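Ribokinase (PDB 6CW5) probably phosphorylates D-ribose at O-5 with ATP and a divalent cation, most likely magnesium, giving D-ribose 5-phosphate and ADP. Local coordinates at residues Y138-V143 with G290-K295; L204-S209 with D235-N240. One frame throughout, in Å; residues are numbered along the deposited sequence.

Overall arrangement
From the N terminus the chain lays down strand 15-18 and later strand 140-143, its parallel neighbour in the nine-stranded sheet; contact 1 is made where 140-143 begins. After 146 intervening residues the C-terminal part of helix 279-292 returns to it, and this return closes the long loop of contact 1. Contact 2 is nested inside that loop. It closes a shorter one of 25 residues, holding helix 220-233. The two centres lie 26 Å apart and the nearest atoms about 11 Å, without touching. Contact 1 thus ties a helix to a central strand, contact 2 the end of helix 196-205 to the loop between helix 220-233 and strand 242-246.

Contact 1 of 2, residues Y138-V143 with G290-K295; sequences YTHLLV and GLMSGK
Met292, in the last turn of helix 279-292, sets its CG over one face of the imidazole of His140, the first residue of strand 140-143. The path of the methionine can be followed atom by atom. Its CB leaves the helix with CG set beside the backbone N (chi1 -74°), which carries the chain to the ring. CG does the touching: it sits 3.4 Å from the centroid of the His140 ring and 16° off the ring normal, a CH-pi contact displaced toward the ND1-CE1 side. ND1 of His140 is its nearest atom, 3.3 Å from Met292 CG. The next atom, SD, has already passed beyond the ring and stands 4.6 Å from the His140 centroid in an oblique sulfur-aromatic approach. The chain then bends at chi3, and the side chain also rests on Cys15 and Val59.

Leu291 adds a second, slighter touch, with its CB 3.8 Å from NE2 of His140. The rotation of the imidazole is fixed in part by Thr139 OG1, which lies in the ring plane at its edge and is hydrogen-bonded to ND1 of His140 at 2.8 Å. Thr139 OG1 is itself held by Arg14 N, a second-shell bond from the residue just before strand 15-18. Beyond Met292, Ser293 OG accepts from Lys295 N to form an ST turn, with Gly294 at positive phi after the helix. This is helix-on-sheet packing of the ribokinase-like (PfkB) alpha/beta fold, where the C-terminal part of helix 279-292 lies against the start of a parallel strand.

Contact 2 of 2, residues L204-S209 with D235-N240; sequences LAFGSS and DYFSKN
The side chains of Phe206 and Tyr236 run past one another in opposite directions. The planes are inclined by only 29°, yet the centroids are 5.6 Å apart, so the rings are slid apart and barely overlap. What covers the Phe206 face is instead the CB of Tyr236, 3.7 Å from the Phe206 centroid and 16° off the ring normal, a CH-pi contact that lies nearest CD1. The tyrosine ring continues back over the phenylalanine backbone: CD2 of Tyr236 is 3.7 Å from CA of Phe206. That course follows from chi1 of Tyr236 (-73°), which puts CG beside its own N.

Phe237 comes to Phe206 in another way. Its CD1 lies near the plane of the Phe206 ring, at the edge, 3.8 Å from CE2 of Phe206, and the two side chains cross at a slant. Phe206 therefore has Tyr236 over a face and Phe237 at its rim, while Leu231 of helix 220-233 and Leu181 also touch it.

The phenylalanine stands at the close of helix 196-205, where a Schellman motif stops the helix: Gly207, at positive phi, is the C-prime residue, Ser208 N pairs with O of Leu203, and Gly207 N with O of Leu204 at 3.3 Å. The carbonyl O of Phe206 receives Asn234 ND2, and Asn234 OD1 in turn accepts from Tyr236 N, so one amide bridges the two backbones beside the aromatic packing. Farther along, the ring of Phe237 also meets that of Trp186. Ser238 OG accepts from N of Asn240 at 3.2 Å, an ST turn just ahead of strand 242-246.

Contact 1 of 2, residues Y138-V143 with G290-K295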
# COMPACT_ATOMS: atom_id res chain seq x y z
N TYR A 138 17.55 -10.11 -1.38
CA TYR A 138 17.65 -9.60 -0.01
C TYR A 138 17.45 -10.70 1.02
O TYR A 138 16.61 -11.59 0.83
CB TYR A 138 16.62 -8.50 0.22
CG TYR A 138 16.82 -7.37 -0.74
CD1 TYR A 138 17.94 -6.53 -0.64
CD2 TYR A 138 15.93 -7.16 -1.79
CE1 TYR A 138 18.13 -5.49 -1.52
CE2 TYR A 138 16.12 -6.11 -2.69
CZ TYR A 138 17.22 -5.30 -2.55
OH TYR A 138 17.42 -4.28 -3.44
N THR A 139 18.21 -10.62 2.11
CA THR A 139 18.02 -11.45 3.29
C THR A 139 17.37 -10.69 4.43
O THR A 139 16.82 -11.33 5.35
CB THR A 139 19.37 -12.01 3.77
OG1 THR A 139 20.28 -10.93 4.01
CG2 THR A 139 19.98 -12.97 2.73
N HIS A 140 17.43 -9.36 4.42
CA HIS A 140 16.93 -8.54 5.52
C HIS A 140 16.11 -7.39 4.96
O HIS A 140 16.45 -6.83 3.91
CB HIS A 140 18.10 -7.98 6.37
CG HIS A 140 18.80 -9.05 7.17
ND1 HIS A 140 19.56 -10.03 6.58
CD2 HIS A 140 18.79 -9.31 8.49
CE1 HIS A 140 20.02 -10.85 7.51
NE2 HIS A 140 19.56 -10.44 8.68
N LEU A 141 15.04 -7.03 5.68
CA LEU A 141 14.19 -5.89 5.35
C LEU A 141 14.12 -4.97 6.56
O LEU A 141 13.91 -5.44 7.69
CB LEU A 141 12.78 -6.32 4.95
CG LEU A 141 11.75 -5.20 4.78
CD1 LEU A 141 11.98 -4.41 3.45
CD2 LEU A 141 10.33 -5.79 4.84
N LEU A 142 14.29 -3.68 6.33
CA LEU A 142 14.13 -2.67 7.37
C LEU A 142 13.03 -1.70 6.96
O LEU A 142 13.09 -1.15 5.85
CB LEU A 142 15.45 -1.95 7.57
CG LEU A 142 15.72 -0.98 8.69
CD1 LEU A 142 15.21 -1.54 10.04
CD2 LEU A 142 17.21 -0.76 8.73
N VAL A 143 12.04 -1.48 7.83
CA VAL A 143 10.91 -0.62 7.54
C VAL A 143 10.63 0.24 8.76
O VAL A 143 10.98 -0.10 9.88
CB VAL A 143 9.62 -1.38 7.13
CG1 VAL A 143 9.69 -1.82 5.63
CG2 VAL A 143 9.39 -2.60 8.03
N GLY A 290 24.54 -5.97 12.31
CA GLY A 290 25.01 -7.02 13.19
C GLY A 290 24.29 -8.33 12.92
O GLY A 290 24.89 -9.40 12.97
N LEU A 291 22.99 -8.27 12.63
CA LEU A 291 22.27 -9.48 12.24
C LEU A 291 22.86 -10.06 10.95
O LEU A 291 23.07 -11.27 10.84
CB LEU A 291 20.78 -9.19 12.08
CG LEU A 291 19.99 -8.81 13.34
CD1 LEU A 291 18.55 -8.52 12.98
CD2 LEU A 291 20.08 -9.88 14.39
N MET A 292 23.17 -9.20 9.98
CA MET A 292 23.69 -9.68 8.71
C MET A 292 25.12 -10.21 8.79
O MET A 292 25.50 -11.04 7.96
CB MET A 292 23.64 -8.57 7.67
CG MET A 292 22.26 -8.28 7.17
SD MET A 292 22.45 -7.07 5.87
CE MET A 292 22.43 -5.67 6.93
N SER A 293 25.91 -9.73 9.75
CA SER A 293 27.34 -10.06 9.81
C SER A 293 27.62 -11.48 10.27
O SER A 293 28.77 -11.90 10.22
CB SER A 293 28.06 -9.11 10.77
OG SER A 293 27.56 -9.29 12.09
N GLY A 294 26.61 -12.21 10.73
CA GLY A 294 26.88 -13.48 11.36
C GLY A 294 27.33 -13.38 12.80
O GLY A 294 27.54 -14.42 13.43
N LYS A 295 27.48 -12.17 13.33
CA LYS A 295 27.80 -12.00 14.74
C LYS A 295 26.72 -12.63 15.61
O LYS A 295 25.55 -12.70 15.22
CB LYS A 295 27.91 -10.51 15.11
CG LYS A 295 29.26 -9.87 14.84
CD LYS A 295 29.18 -8.38 15.13
CE LYS A 295 30.49 -7.68 14.84
NZ LYS A 295 30.38 -6.20 14.90

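Contact 2 of 2, residues L204-S209 with D235-N240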
# COMPACT_ATOMS: atom_id res chain seq x y z
N LEU A 204 -0.69 -0.06 25.19
CA LEU A 204 -1.95 0.65 25.36
C LEU A 204 -2.93 0.32 24.25
O LEU A 204 -4.13 0.15 24.49
CB LEU A 204 -1.72 2.17 25.40
CG LEU A 204 -1.22 2.81 26.69
CD1 LEU A 204 -0.92 4.29 26.46
CD2 LEU A 204 -2.24 2.63 27.78
N ALA A 205 -2.44 0.24 23.00
CA ALA A 205 -3.33 -0.10 21.90
C ALA A 205 -3.84 -1.52 22.03
O ALA A 205 -4.91 -1.85 21.48
CB ALA A 205 -2.61 0.11 20.56
N PHE A 206 -3.10 -2.38 22.72
CA PHE A 206 -3.45 -3.79 22.83
C PHE A 206 -4.22 -4.09 24.11
O PHE A 206 -4.33 -5.26 24.52
CB PHE A 206 -2.18 -4.66 22.76
CG PHE A 206 -1.47 -4.58 21.42
CD1 PHE A 206 -2.12 -3.97 20.34
CD2 PHE A 206 -0.21 -5.14 21.24
CE1 PHE A 206 -1.48 -3.88 19.09
CE2 PHE A 206 0.43 -5.08 20.01
CZ PHE A 206 -0.21 -4.44 18.94
N GLY A 207 -4.75 -3.06 24.75
CA GLY A 207 -5.66 -3.23 25.87
C GLY A 207 -5.00 -3.36 27.22
O GLY A 207 -5.71 -3.55 28.23
N SER A 208 -3.68 -3.24 27.29
CA SER A 208 -2.96 -3.32 28.55
C SER A 208 -3.08 -2.01 29.30
O SER A 208 -3.29 -0.94 28.71
CB SER A 208 -1.49 -3.65 28.28
OG SER A 208 -0.73 -3.75 29.47
N SER A 209 -2.98 -2.07 30.63
CA SER A 209 -2.77 -0.85 31.39
C SER A 209 -1.29 -0.58 31.66
O SER A 209 -0.96 0.49 32.20
CB SER A 209 -3.52 -0.89 32.71
OG SER A 209 -3.07 -2.00 33.44
N ASP A 235 -2.59 -11.22 22.52
CA ASP A 235 -3.17 -11.83 21.33
C ASP A 235 -3.18 -10.92 20.12
O ASP A 235 -3.35 -11.41 18.99
CB ASP A 235 -4.60 -12.30 21.58
CG ASP A 235 -4.68 -13.44 22.58
OD1 ASP A 235 -3.71 -14.22 22.67
OD2 ASP A 235 -5.71 -13.54 23.27
N TYR A 236 -3.03 -9.60 20.30
CA TYR A 236 -2.93 -8.72 19.14
C TYR A 236 -1.56 -8.76 18.50
O TYR A 236 -1.40 -8.34 17.34
CB TYR A 236 -3.23 -7.25 19.51
CG TYR A 236 -4.68 -6.92 19.79
CD1 TYR A 236 -5.63 -6.90 18.77
CD2 TYR A 236 -5.09 -6.58 21.08
CE1 TYR A 236 -6.96 -6.59 19.04
CE2 TYR A 236 -6.43 -6.26 21.35
CZ TYR A 236 -7.35 -6.26 20.33
OH TYR A 236 -8.66 -5.95 20.58
N PHE A 237 -0.57 -9.27 19.22
CA PHE A 237 0.82 -9.25 18.78
C PHE A 237 1.10 -10.61 18.12
O PHE A 237 0.18 -11.25 17.62
CB PHE A 237 1.73 -8.97 19.98
CG PHE A 237 3.11 -8.44 19.63
CD1 PHE A 237 3.26 -7.31 18.83
CD2 PHE A 237 4.25 -9.07 20.14
CE1 PHE A 237 4.53 -6.80 18.54
CE2 PHE A 237 5.52 -8.60 19.83
CZ PHE A 237 5.66 -7.47 19.02
N SER A 238 2.36 -11.04 18.11
CA SER A 238 2.68 -12.39 17.67
C SER A 238 3.83 -12.92 18.52
O SER A 238 4.75 -12.17 18.83
CB SER A 238 3.11 -12.40 16.20
OG SER A 238 3.66 -13.66 15.82
N LYS A 239 3.79 -14.21 18.86
CA LYS A 239 4.86 -14.80 19.67
C LYS A 239 6.15 -14.98 18.88
O LYS A 239 7.17 -15.35 19.47
CB LYS A 239 4.38 -16.12 20.25
CG LYS A 239 3.34 -15.90 21.36
CD LYS A 239 2.91 -17.20 22.04
CE LYS A 239 1.87 -16.94 23.15
NZ LYS A 239 1.28 -18.26 23.63
N ASN A 240 6.15 -14.73 17.58
CA ASN A 240 7.34 -14.96 16.79
C ASN A 240 8.26 -13.74 16.71
O ASN A 240 9.35 -13.86 16.16
CB ASN A 240 6.91 -15.43 15.41
CG ASN A 240 6.18 -16.76 15.49
OD1 ASN A 240 6.58 -17.63 16.26
ND2 ASN A 240 5.10 -16.91 14.75